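Amidohydrolase (Brucella melitensis biovar Abortus, PDB 4F0L) probably acts as a metal-dependent deaminase of the amidohydrolase family, working at a mononuclear metal site that holds iron in this crystal. Local coordinates at residues 118-123 against 332-337; 237-242 against 273-278; 298-303 against 327-332; 322-327 against 338-343. One frame throughout, in Å; residues are numbered along the deposited sequence.

Contact 1. Residues 118-123 against 332-337; sequences LEAGFT and VLIGIG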
loop_
_atom_site.group_PDB
_atom_site.type_symbol
_atom_site.label_atom_id
_atom_site.label_comp_id
_atom_site.label_asym_id
_atom_site.label_seq_id
_atom_site.Cartn_x
_atom_site.Cartn_y
_atom_site.Cartn_z
ATOM N N LEU B 118 -8.523 12.727 8.950
ATOM C CA LEU B 118 -8.030 13.100 10.288
ATOM C C LEU B 118 -7.441 11.886 11.004
ATOM O O LEU B 118 -6.352 11.975 11.565
ATOM C CB LEU B 118 -9.126 13.760 11.137
ATOM C CG LEU B 118 -9.389 15.242 10.844
ATOM C CD1 LEU B 118 -10.710 15.741 11.403
ATOM C CD2 LEU B 118 -8.231 16.095 11.436
ATOM N N GLU B 119 -8.125 10.753 10.943
ATOM C CA GLU B 119 -7.630 9.522 11.553
ATOM C C GLU B 119 -6.300 9.004 10.925
ATOM O O GLU B 119 -5.503 8.356 11.579
ATOM C CB GLU B 119 -8.702 8.441 11.543
ATOM C CG GLU B 119 -9.885 8.708 12.472
ATOM C CD GLU B 119 -10.873 7.528 12.528
ATOM O OE1 GLU B 119 -10.650 6.540 11.772
ATOM O OE2 GLU B 119 -11.850 7.571 13.345
ATOM N N ALA B 120 -6.040 9.404 9.695
ATOM C CA ALA B 120 -4.815 9.074 9.025
ATOM C C ALA B 120 -3.702 10.130 9.279
ATOM O O ALA B 120 -2.590 9.954 8.783
ATOM C CB ALA B 120 -5.080 8.940 7.521
ATOM N N GLY B 121 -4.010 11.225 9.980
ATOM C CA GLY B 121 -2.989 12.206 10.337
ATOM C C GLY B 121 -2.934 13.410 9.399
ATOM O O GLY B 121 -1.949 14.167 9.413
ATOM N N PHE B 122 -3.933 13.566 8.523
ATOM C CA PHE B 122 -4.021 14.768 7.706
ATOM C C PHE B 122 -4.823 15.800 8.483
ATOM O O PHE B 122 -5.936 15.501 8.924
ATOM C CB PHE B 122 -4.763 14.504 6.393
ATOM C CG PHE B 122 -4.068 13.567 5.466
ATOM C CD1 PHE B 122 -3.051 14.010 4.648
ATOM C CD2 PHE B 122 -4.483 12.229 5.361
ATOM C CE1 PHE B 122 -2.461 13.156 3.733
ATOM C CE2 PHE B 122 -3.890 11.373 4.479
ATOM C CZ PHE B 122 -2.871 11.833 3.658
ATOM N N THR B 123 -4.295 17.022 8.612
ATOM C CA THR B 123 -4.901 18.081 9.433
ATOM C C THR B 123 -5.556 19.221 8.645
ATOM O O THR B 123 -6.213 20.104 9.228
ATOM C CB THR B 123 -3.861 18.676 10.378
ATOM O OG1 THR B 123 -2.666 19.040 9.653
ATOM C CG2 THR B 123 -3.501 17.639 11.469
ATOM N N VAL B 332 -9.899 6.938 -2.990
ATOM C CA VAL B 332 -10.101 5.463 -3.000
ATOM C C VAL B 332 -9.506 4.805 -1.749
ATOM O O VAL B 332 -10.073 3.812 -1.194
ATOM C CB VAL B 332 -9.548 4.799 -4.287
ATOM C CG1 VAL B 332 -8.012 5.014 -4.471
ATOM C CG2 VAL B 332 -9.876 3.312 -4.311
ATOM N N LEU B 333 -8.395 5.346 -1.273
ATOM C CA LEU B 333 -7.694 4.763 -0.099
ATOM C C LEU B 333 -6.926 5.880 0.604
ATOM O O LEU B 333 -6.142 6.582 -0.042
ATOM C CB LEU B 333 -6.714 3.617 -0.511
ATOM C CG LEU B 333 -5.959 2.867 0.653
ATOM C CD1 LEU B 333 -6.909 2.430 1.710
ATOM C CD2 LEU B 333 -5.256 1.600 0.218
ATOM N N ILE B 334 -7.175 6.047 1.896
ATOM C CA ILE B 334 -6.723 7.216 2.661
ATOM C C ILE B 334 -5.545 6.824 3.588
ATOM O O ILE B 334 -5.724 6.014 4.452
ATOM C CB ILE B 334 -7.859 7.805 3.554
ATOM C CG1 ILE B 334 -9.146 8.078 2.760
ATOM C CG2 ILE B 334 -7.359 9.079 4.259
ATOM C CD1 ILE B 334 -8.966 8.929 1.497
ATOM N N GLY B 335 -4.353 7.382 3.364
ATOM C CA GLY B 335 -3.213 7.104 4.225
ATOM C C GLY B 335 -1.948 7.855 3.862
ATOM O O GLY B 335 -1.604 7.977 2.690
ATOM N N ILE B 336 -1.253 8.379 4.865
ATOM C CA ILE B 336 0.018 9.086 4.603
ATOM C C ILE B 336 1.044 8.051 4.191
ATOM O O ILE B 336 1.767 8.259 3.238
ATOM C CB ILE B 336 0.506 9.870 5.847
ATOM C CG1 ILE B 336 -0.434 11.053 6.155
ATOM C CG2 ILE B 336 1.959 10.274 5.676
ATOM C CD1 ILE B 336 -0.128 11.839 7.421
ATOM N N GLY B 337 1.123 6.955 4.923
ATOM C CA GLY B 337 2.046 5.866 4.566
ATOM C C GLY B 337 1.770 5.324 3.166
ATOM O O GLY B 337 2.677 5.117 2.353
HETATM O O HOH W 1 -1.765 7.774 7.639
#
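The ring of Phe122 and the side chain of Ile336 form the tight half of this contact, running antiparallel alongside each other. Phe122 has CG anti to its carbonyl carbon (chi1 -65°), and CG1 of Ile336 lies over one face of the ring, 3.8 Å from its centroid and displaced toward the rim. This is a CH-pi contact, closest at CZ, which is 3.6 Å from Ile336 CG1. The isoleucine chain is extended beyond CG1 (chi2 175°), so its end runs on to the backbone of the other segment. There CD1 of Ile336 lies 3.4 Å from the carbonyl O of Ala120 and 3.6 Å from that of Gly121. Helix 103-119 ends here in a Schellman motif, with Gly121 at positive phi and its N bonded to Leu118 O, and the chain then turns into barrel strand 122-129. Met61 of strand 56-66 touches both Phe122 and Ile336.

Beside Ala120 and Ile334, both partly exposed, the packing is looser. CB of Ala120 meets CG2 of Ile334 at 4.0 Å, and that same methyl lies 4.2 Å from Phe122 CE2, set obliquely to the ring. Water 1 makes the polar link: it donates to Ala120 O at 2.6 Å and accepts from Ile336 N at 2.9 Å. Gly335 is the N-cap of helix 336-351, which follows barrel strand 323-326, so the water joins a first-turn N-H of one helix to a carbonyl at the end of another. The chemistry implies a junction held by apolar packing, with a single water satisfying Ala120 O and Ile336 N between them.

Contact 2. Residues 237-242 against 273-278; sequences PVHIHV and RWCLIH. With FE (Fe (III) ion), chain E.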
loop_
_atom_site.group_PDB
_atom_site.type_symbol
_atom_site.label_atom_id
_atom_site.label_comp_id
_atom_site.label_asym_id
_atom_site.label_seq_id
_atom_site.Cartn_x
_atom_site.Cartn_y
_atom_site.Cartn_z
ATOM N N PRO B 237 -4.182 30.816 -3.227
ATOM C CA PRO B 237 -3.758 29.751 -4.149
ATOM C C PRO B 237 -4.508 29.584 -5.479
ATOM O O PRO B 237 -5.699 29.868 -5.572
ATOM C CB PRO B 237 -3.911 28.466 -3.313
ATOM C CG PRO B 237 -3.755 28.923 -1.892
ATOM C CD PRO B 237 -4.358 30.318 -1.854
ATOM N N VAL B 238 -3.779 29.076 -6.465
ATOM C CA VAL B 238 -4.347 28.598 -7.721
ATOM C C VAL B 238 -3.916 27.122 -7.922
ATOM O O VAL B 238 -2.727 26.818 -7.912
ATOM C CB VAL B 238 -3.828 29.428 -8.899
ATOM C CG1 VAL B 238 -4.388 28.918 -10.244
ATOM C CG2 VAL B 238 -4.120 30.910 -8.675
ATOM N N HIS B 239 -4.883 26.229 -8.071
ATOM C CA HIS B 239 -4.628 24.815 -8.368
ATOM C C HIS B 239 -5.205 24.455 -9.709
ATOM O O HIS B 239 -6.256 24.986 -10.101
ATOM C CB HIS B 239 -5.251 23.933 -7.311
ATOM C CG HIS B 239 -4.542 23.962 -5.999
ATOM N ND1 HIS B 239 -4.367 22.840 -5.244
ATOM C CD2 HIS B 239 -3.998 25.012 -5.273
ATOM C CE1 HIS B 239 -3.698 23.150 -4.146
ATOM N NE2 HIS B 239 -3.468 24.476 -4.148
ATOM N N ILE B 240 -4.534 23.555 -10.413
ATOM C CA ILE B 240 -4.973 23.104 -11.740
ATOM C C ILE B 240 -4.464 21.704 -11.999
ATOM O O ILE B 240 -3.321 21.423 -11.694
ATOM C CB ILE B 240 -4.461 24.083 -12.835
ATOM C CG1 ILE B 240 -4.903 23.658 -14.233
ATOM C CG2 ILE B 240 -2.940 24.216 -12.803
ATOM C CD1 ILE B 240 -4.921 24.783 -15.249
ATOM N N HIS B 241 -5.290 20.831 -12.590
ATOM C CA HIS B 241 -4.808 19.525 -13.067
ATOM C C HIS B 241 -3.971 19.766 -14.291
ATOM O O HIS B 241 -4.426 20.412 -15.221
ATOM C CB HIS B 241 -5.939 18.572 -13.529
ATOM C CG HIS B 241 -6.838 18.031 -12.433
ATOM N ND1 HIS B 241 -8.190 18.163 -12.472
ATOM C CD2 HIS B 241 -6.552 17.250 -11.304
ATOM C CE1 HIS B 241 -8.734 17.546 -11.381
ATOM N NE2 HIS B 241 -7.729 16.996 -10.672
ATOM N N VAL B 242 -2.761 19.223 -14.351
ATOM C CA VAL B 242 -2.001 19.314 -15.583
ATOM C C VAL B 242 -1.109 18.075 -15.876
ATOM O O VAL B 242 -0.455 17.511 -14.986
ATOM C CB VAL B 242 -1.206 20.655 -15.623
ATOM C CG1 VAL B 242 -0.188 20.730 -14.503
ATOM C CG2 VAL B 242 -0.534 20.808 -16.957
ATOM N N ARG B 273 2.445 30.322 -5.567
ATOM C CA ARG B 273 0.996 30.489 -5.434
ATOM C C ARG B 273 0.268 29.312 -6.118
ATOM O O ARG B 273 -0.888 29.011 -5.796
ATOM C CB ARG B 273 0.618 31.836 -6.076
ATOM C CG ARG B 273 -0.828 32.229 -6.057
ATOM C CD ARG B 273 -1.088 33.395 -7.024
ATOM N NE ARG B 273 -2.525 33.622 -7.057
ATOM C CZ ARG B 273 -3.233 34.020 -8.097
ATOM N NH1 ARG B 273 -2.658 34.303 -9.246
ATOM N NH2 ARG B 273 -4.553 34.126 -7.962
ATOM N N TRP B 274 0.952 28.697 -7.087
ATOM C CA TRP B 274 0.373 27.668 -7.926
ATOM C C TRP B 274 0.724 26.303 -7.424
ATOM O O TRP B 274 1.857 26.086 -6.963
ATOM C CB TRP B 274 0.855 27.796 -9.361
ATOM C CG TRP B 274 0.318 29.012 -10.089
ATOM C CD1 TRP B 274 0.574 30.372 -9.837
ATOM C CD2 TRP B 274 -0.594 29.013 -11.225
ATOM N NE1 TRP B 274 -0.112 31.171 -10.720
ATOM C CE2 TRP B 274 -0.816 30.430 -11.582
ATOM C CE3 TRP B 274 -1.226 28.023 -11.963
ATOM C CZ2 TRP B 274 -1.654 30.802 -12.626
ATOM C CZ3 TRP B 274 -2.078 28.412 -13.015
ATOM C CH2 TRP B 274 -2.271 29.767 -13.345
ATOM N N CYS B 275 -0.262 25.399 -7.514
ATOM C CA CYS B 275 -0.063 23.981 -7.281
ATOM C C CYS B 275 -0.551 23.210 -8.524
ATOM O O CYS B 275 -1.721 23.316 -8.921
ATOM C CB CYS B 275 -0.804 23.500 -6.040
ATOM S SG CYS B 275 -0.529 21.738 -5.690
ATOM N N LEU B 276 0.371 22.505 -9.170
ATOM C CA LEU B 276 0.026 21.811 -10.408
ATOM C C LEU B 276 -0.189 20.397 -10.007
ATOM O O LEU B 276 0.735 19.732 -9.551
ATOM C CB LEU B 276 1.147 21.909 -11.445
ATOM C CG LEU B 276 1.701 23.290 -11.779
ATOM C CD1 LEU B 276 2.617 23.224 -13.017
ATOM C CD2 LEU B 276 0.588 24.314 -11.928
ATOM N N ILE B 277 -1.420 19.944 -10.152
ATOM C CA ILE B 277 -1.827 18.613 -9.701
ATOM C C ILE B 277 -1.377 17.543 -10.721
ATOM O O ILE B 277 -1.572 17.684 -11.936
ATOM C CB ILE B 277 -3.353 18.534 -9.466
ATOM C CG1 ILE B 277 -3.818 19.711 -8.594
ATOM C CG2 ILE B 277 -3.730 17.203 -8.787
ATOM C CD1 ILE B 277 -3.213 19.700 -7.190
ATOM N N HIS B 278 -0.771 16.477 -10.199
ATOM C CA HIS B 278 -0.148 15.407 -11.002
ATOM C C HIS B 278 1.157 15.802 -11.634
ATOM O O HIS B 278 2.237 15.348 -11.171
ATOM C CB HIS B 278 -1.125 14.775 -12.016
ATOM C CG HIS B 278 -2.431 14.356 -11.396
ATOM N ND1 HIS B 278 -2.492 13.480 -10.378
ATOM C CD2 HIS B 278 -3.745 14.760 -11.658
ATOM C CE1 HIS B 278 -3.776 13.309 -10.007
ATOM N NE2 HIS B 278 -4.546 14.114 -10.782
HETATM FE FE FE E . -8.086 15.280 -9.096
HETATM O O HOH W 2 -6.619 32.603 -6.178
HETATM O O HOH W 3 -6.789 13.957 -10.235
HETATM O O HOH W 4 -9.398 14.009 -10.454
#
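Five backbone hydrogen bonds zip strand 238-242 to the parallel segment 273-278. N-H groups of Val238, Ile240 and Val242 go to the carbonyls of Arg273, Cys275 and Ile277, while Val238 O and Ile240 O accept from Cys275 N and Ile277 N. The straightest is Val242 N to Ile277 O, 3.1 Å with 177° at the hydrogen and in the carbonyl plane; Ile240 N to Cys275 O is longest, at 3.2 Å.

His239 and Arg273 find their strongest polar partners beyond the two segments. His239 gives NE2 to Ala379 O, and Cys275 CB sits squarely over its ring, 3.4 Å from the centroid. Arg273 is extended from CG to NE; its NE bonds to Ala236 O and its NH2 to the carbonyls of Thr230 and Leu233, and Val238 CG2 rests on one face of the guanidinium, 3.3 Å from CZ. Water 2 accepts from Arg273 NH2 at 3.1 Å and donates to Pro237 O. Val238 CG1 covers the six-membered ring of Trp274 in a CH-pi contact.

Toward the strand ends, His241 NE2 binds the iron at 2.4 Å, joining His65, His67, Asp329 and two waters. The ring of His278 runs alongside that of His241, the planes nearly parallel (9°) and the rings meeting rim to rim, and its ND1 is hydrogen-bonded to Glu304. A metal-binding histidine at the C-terminal end of one parallel strand, with a second histidine beside it just past the next, is consistent with the amidohydrolase TIM barrel.

Contact 3. Residues 298-303 against 327-332; sequences GLCPVT and GSDSNV. With FE (Fe (III) ion), chain E.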
loop_
_atom_site.group_PDB
_atom_site.type_symbol
_atom_site.label_atom_id
_atom_site.label_comp_id
_atom_site.label_asym_id
_atom_site.label_seq_id
_atom_site.Cartn_x
_atom_site.Cartn_y
_atom_site.Cartn_z
ATOM N N GLY B 298 1.470 18.842 -6.919
ATOM C CA GLY B 298 0.391 18.226 -6.148
ATOM C C GLY B 298 0.307 16.763 -6.518
ATOM O O GLY B 298 -0.442 16.389 -7.425
ATOM N N LEU B 299 1.100 15.937 -5.840
ATOM C CA LEU B 299 1.206 14.526 -6.186
ATOM C C LEU B 299 0.089 13.711 -5.533
ATOM O O LEU B 299 -0.211 13.872 -4.333
ATOM C CB LEU B 299 2.585 13.994 -5.763
ATOM C CG LEU B 299 3.811 14.701 -6.367
ATOM C CD1 LEU B 299 5.111 13.968 -5.965
ATOM C CD2 LEU B 299 3.689 14.793 -7.914
ATOM N N CYS B 300 -0.468 12.787 -6.306
ATOM C CA CYS B 300 -1.540 11.921 -5.851
ATOM C C CYS B 300 -1.177 10.479 -6.168
ATOM O O CYS B 300 -1.779 9.873 -7.046
ATOM C CB CYS B 300 -2.863 12.333 -6.523
ATOM S SG CYS B 300 -3.295 14.103 -6.258
ATOM N N PRO B 301 -0.184 9.911 -5.437
ATOM C CA PRO B 301 0.415 8.675 -5.910
ATOM C C PRO B 301 -0.528 7.456 -5.961
ATOM O O PRO B 301 -0.485 6.685 -6.936
ATOM C CB PRO B 301 1.586 8.437 -4.940
ATOM C CG PRO B 301 1.896 9.765 -4.347
ATOM C CD PRO B 301 0.620 10.565 -4.362
ATOM N N VAL B 302 -1.350 7.277 -4.925
ATOM C CA VAL B 302 -2.305 6.169 -4.921
ATOM C C VAL B 302 -3.330 6.286 -6.018
ATOM O O VAL B 302 -3.566 5.314 -6.725
ATOM C CB VAL B 302 -2.965 5.999 -3.555
ATOM C CG1 VAL B 302 -4.186 5.059 -3.597
ATOM C CG2 VAL B 302 -1.862 5.500 -2.616
ATOM N N THR B 303 -3.912 7.463 -6.199
ATOM C CA THR B 303 -4.875 7.658 -7.283
ATOM C C THR B 303 -4.220 7.496 -8.644
ATOM O O THR B 303 -4.775 6.865 -9.535
ATOM C CB THR B 303 -5.610 9.018 -7.186
ATOM O OG1 THR B 303 -6.388 9.041 -5.985
ATOM C CG2 THR B 303 -6.592 9.234 -8.393
ATOM N N GLY B 327 -2.004 14.357 -2.099
ATOM C CA GLY B 327 -3.441 14.387 -2.025
ATOM C C GLY B 327 -4.086 13.048 -2.323
ATOM O O GLY B 327 -3.677 12.337 -3.240
ATOM N N SER B 328 -5.133 12.732 -1.570
ATOM C CA SER B 328 -5.857 11.467 -1.751
ATOM C C SER B 328 -6.714 11.448 -3.030
ATOM O O SER B 328 -7.055 10.385 -3.533
ATOM C CB SER B 328 -6.731 11.219 -0.541
ATOM O OG SER B 328 -5.946 11.015 0.616
ATOM N N ASP B 329 -7.087 12.628 -3.508
ATOM C CA ASP B 329 -7.603 12.825 -4.888
ATOM C C ASP B 329 -8.928 12.084 -5.093
ATOM O O ASP B 329 -9.985 12.645 -4.751
ATOM C CB ASP B 329 -6.529 12.465 -5.927
ATOM C CG ASP B 329 -6.959 12.767 -7.388
ATOM O OD1 ASP B 329 -8.045 13.348 -7.615
ATOM O OD2 ASP B 329 -6.191 12.463 -8.318
ATOM N N SER B 330 -8.891 10.865 -5.632
ATOM C CA SER B 330 -10.114 10.070 -5.840
ATOM C C SER B 330 -10.629 9.559 -4.528
ATOM O O SER B 330 -11.785 9.089 -4.419
ATOM C CB SER B 330 -9.879 8.861 -6.781
ATOM O OG SER B 330 -9.056 7.872 -6.161
ATOM N N ASN B 331 -9.770 9.636 -3.512
ATOM C CA ASN B 331 -10.163 9.204 -2.152
ATOM C C ASN B 331 -10.507 7.718 -2.087
ATOM O O ASN B 331 -11.277 7.252 -1.197
ATOM C CB ASN B 331 -11.274 10.102 -1.606
ATOM C CG ASN B 331 -10.771 11.550 -1.365
ATOM O OD1 ASN B 331 -9.739 11.734 -0.779
ATOM N ND2 ASN B 331 -11.512 12.555 -1.808
ATOM N N VAL B 332 -9.899 6.938 -2.990
ATOM C CA VAL B 332 -10.101 5.463 -3.000
ATOM C C VAL B 332 -9.506 4.805 -1.749
ATOM O O VAL B 332 -10.073 3.812 -1.194
ATOM C CB VAL B 332 -9.548 4.799 -4.287
ATOM C CG1 VAL B 332 -8.012 5.014 -4.471
ATOM C CG2 VAL B 332 -9.876 3.312 -4.311
HETATM FE FE FE E . -8.086 15.280 -9.096
HETATM O O HOH W 5 -3.995 9.551 -4.176
HETATM O O HOH W 3 -6.789 13.957 -10.235
HETATM O O HOH W 4 -9.398 14.009 -10.454
#
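Thr303 and Asp329 cross at about a right angle, and the threonine presents a different branch to each neighbour. Its CG2, anti to the backbone N, meets Asp329 OD2 at 3.3 Å. Its OG1, on the other branch, shares a hydrogen bond of 2.9 Å with Ser330 OG. That serine hydroxyl occupies the crowded position between its own N and carbonyl carbon (chi1 69°), which turns it toward Thr303; it also accepts a weak bond from Val332 N.

Asp329 has CG anti to the backbone N (chi1 -175°), so the carboxylate extends to the metal, where OD1 binds the iron at 2.4 Å. Cys300 flanks the root of this side chain, with SG 3.6 Å from Asp329 CB. Further along, CG1 of Val302 and CG1 of Val332 touch obliquely at 3.9 Å.

One backbone hydrogen bond and one water bridge hold the loop: Gly327 N donates to Leu299 O at 2.9 Å, and water 5 accepts from Thr303 N while donating to Gly327 O. Backbone hydrogen bonds also tie Asp329 to His65 and His67. The contact thus joins the end of strand 296-299 and the start of helix 301-306, with Cys300 as N-cap, to the loop leading from strand 323-326 into helix 336-351.

Contact 4. Residues 322-327 against 338-343; sequences GKFGIG and DELRQL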
loop_
_atom_site.group_PDB
_atom_site.type_symbol
_atom_site.label_atom_id
_atom_site.label_comp_id
_atom_site.label_asym_id
_atom_site.label_seq_id
_atom_site.Cartn_x
_atom_site.Cartn_y
_atom_site.Cartn_z
ATOM N N GLY B 322 12.513 21.587 -6.408
ATOM C CA GLY B 322 11.063 21.554 -6.468
ATOM C C GLY B 322 10.486 21.063 -5.163
ATOM O O GLY B 322 11.107 20.274 -4.474
ATOM N N LYS B 323 9.306 21.552 -4.813
ATOM C CA LYS B 323 8.622 21.139 -3.612
ATOM C C LYS B 323 7.291 20.477 -3.978
ATOM O O LYS B 323 6.680 20.812 -5.002
ATOM C CB LYS B 323 8.379 22.353 -2.723
ATOM C CG LYS B 323 9.625 22.933 -2.053
ATOM C CD LYS B 323 9.255 24.253 -1.363
ATOM C CE LYS B 323 10.406 24.829 -0.550
ATOM N NZ LYS B 323 11.387 25.503 -1.406
ATOM N N PHE B 324 6.827 19.573 -3.120
ATOM C CA PHE B 324 5.614 18.776 -3.394
ATOM C C PHE B 324 4.767 18.568 -2.145
ATOM O O PHE B 324 5.253 18.740 -1.017
ATOM C CB PHE B 324 6.005 17.405 -3.974
ATOM C CG PHE B 324 6.441 16.406 -2.927
ATOM C CD1 PHE B 324 7.715 16.423 -2.425
ATOM C CD2 PHE B 324 5.533 15.455 -2.438
ATOM C CE1 PHE B 324 8.112 15.519 -1.443
ATOM C CE2 PHE B 324 5.913 14.544 -1.448
ATOM C CZ PHE B 324 7.220 14.596 -0.940
ATOM N N GLY B 325 3.503 18.215 -2.368
ATOM C CA GLY B 325 2.627 17.653 -1.362
ATOM C C GLY B 325 1.846 16.453 -1.901
ATOM O O GLY B 325 1.953 16.081 -3.089
ATOM N N ILE B 326 1.051 15.848 -1.033
ATOM C CA ILE B 326 0.252 14.695 -1.394
ATOM C C ILE B 326 -1.224 14.936 -1.187
ATOM O O ILE B 326 -1.641 15.631 -0.240
ATOM C CB ILE B 326 0.648 13.417 -0.617
ATOM C CG1 ILE B 326 0.666 13.677 0.904
ATOM C CG2 ILE B 326 1.996 12.896 -1.133
ATOM C CD1 ILE B 326 0.816 12.415 1.753
ATOM N N GLY B 327 -2.004 14.357 -2.099
ATOM C CA GLY B 327 -3.441 14.387 -2.025
ATOM C C GLY B 327 -4.086 13.048 -2.323
ATOM O O GLY B 327 -3.677 12.337 -3.240
ATOM N N ASP B 338 0.498 5.145 2.857
ATOM C CA ASP B 338 0.109 4.644 1.560
ATOM C C ASP B 338 0.590 5.526 0.412
ATOM O O ASP B 338 1.124 5.009 -0.561
ATOM C CB ASP B 338 -1.398 4.455 1.515
ATOM C CG ASP B 338 -1.866 3.480 2.571
ATOM O OD1 ASP B 338 -1.774 2.261 2.369
ATOM O OD2 ASP B 338 -2.269 3.938 3.626
ATOM N N GLU B 339 0.390 6.839 0.538
ATOM C CA GLU B 339 0.803 7.752 -0.487
ATOM C C GLU B 339 2.321 7.870 -0.643
ATOM O O GLU B 339 2.867 7.815 -1.766
ATOM C CB GLU B 339 0.212 9.140 -0.266
ATOM C CG GLU B 339 -1.300 9.166 -0.308
ATOM C CD GLU B 339 -1.924 9.003 -1.689
ATOM O OE1 GLU B 339 -1.183 8.923 -2.669
ATOM O OE2 GLU B 339 -3.183 8.935 -1.783
ATOM N N LEU B 340 3.012 8.034 0.472
ATOM C CA LEU B 340 4.451 8.235 0.426
ATOM C C LEU B 340 5.133 6.955 -0.035
ATOM O O LEU B 340 6.108 6.997 -0.835
ATOM C CB LEU B 340 4.986 8.685 1.787
ATOM C CG LEU B 340 4.528 10.077 2.232
ATOM C CD1 LEU B 340 5.159 10.447 3.581
ATOM C CD2 LEU B 340 4.829 11.127 1.149
ATOM N N ARG B 341 4.687 5.821 0.494
ATOM C CA ARG B 341 5.247 4.545 0.074
ATOM C C ARG B 341 5.075 4.377 -1.433
ATOM O O ARG B 341 6.023 3.990 -2.139
ATOM C CB ARG B 341 4.559 3.423 0.842
ATOM C CG ARG B 341 5.098 2.072 0.627
ATOM C CD ARG B 341 4.618 1.109 1.725
ATOM N NE ARG B 341 3.187 0.882 1.667
ATOM C CZ ARG B 341 2.288 1.281 2.573
ATOM N NH1 ARG B 341 1.008 1.005 2.375
ATOM N NH2 ARG B 341 2.614 1.939 3.673
ATOM N N GLN B 342 3.866 4.624 -1.931
ATOM C CA GLN B 342 3.607 4.498 -3.377
ATOM C C GLN B 342 4.490 5.442 -4.214
ATOM O O GLN B 342 5.034 5.039 -5.248
ATOM C CB GLN B 342 2.128 4.690 -3.684
ATOM C CG GLN B 342 1.746 4.692 -5.172
ATOM C CD GLN B 342 2.082 3.400 -5.874
ATOM O OE1 GLN B 342 1.969 2.337 -5.278
ATOM N NE2 GLN B 342 2.548 3.481 -7.133
ATOM N N LEU B 343 4.669 6.680 -3.747
ATOM C CA LEU B 343 5.579 7.591 -4.420
ATOM C C LEU B 343 6.994 6.985 -4.537
ATOM O O LEU B 343 7.524 6.841 -5.651
ATOM C CB LEU B 343 5.615 8.932 -3.703
ATOM C CG LEU B 343 6.583 9.982 -4.228
ATOM C CD1 LEU B 343 6.352 10.292 -5.708
ATOM C CD2 LEU B 343 6.503 11.227 -3.323
HETATM O O HOH W 5 -3.995 9.551 -4.176
#
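Strand 323-326 and helix 336-351 belong to the last beta-alpha unit of the TIM barrel, and the helix packs back over the strand that precedes it. The axes of strand 323-326 and of helical segment 338-343 approach to 9.9 Å, at 130° between their N-to-C directions.

Asp338, at the start of the helical segment, makes no contact with the strand segment; its OD1 forms a salt bridge with Arg341 NH1, one turn on, with weak hydrogen-bond geometry. Glu339 follows and faces the strand. Its CB meets Ile326 CD1 at 3.9 Å, and the chain then bends at chi2 (-73°) to bring the carboxylate back to the strand end. There OE1 accepts from Val302 N, while OE2 receives a 2.6 Å bond from water 5, the water that bridges to Gly327. Accepting at both oxygens is consistent with an ionised Glu339.

Leu340 reaches in from the flank: its CD2 lies 4.0 Å from Ile326 CG2, the two side chains crossing at about a right angle, and comes near the edge of the Phe324 ring. Arg341 and Gln342 face the second subunit, packing on its Leu333 and Leu349 respectively. Leu343 returns to the strand, its CG anti to the backbone N (chi1 176°). Phe324 comes to meet it tip to tip, with CE2 3.9 Å from Leu343 CD2.

How the contacts relate
Contacts 2, 3 and 4 follow one another across the parallel strands of the barrel, and contacts 2 and 3 both supply ligands to the iron. Between them, His278 N and Gly298 O (2.8 Å) form a probable hydrogen bond, and His278 CE1 approaches Asp329 OD2 to 3.1 Å near the metal. Contacts 3 and 4 share Gly327 and water 5, so the glutamate of helix 336-351 lies behind the loop that carries the metal-binding aspartate. Contact 1 sits farther out, the side chain of Ile334 about 12 Å from the iron, yet it meets contact 4 where Phe122 CE1 packs 3.9 Å from Ile326 CD1. Contacts 1 and 4 both also touch the second subunit.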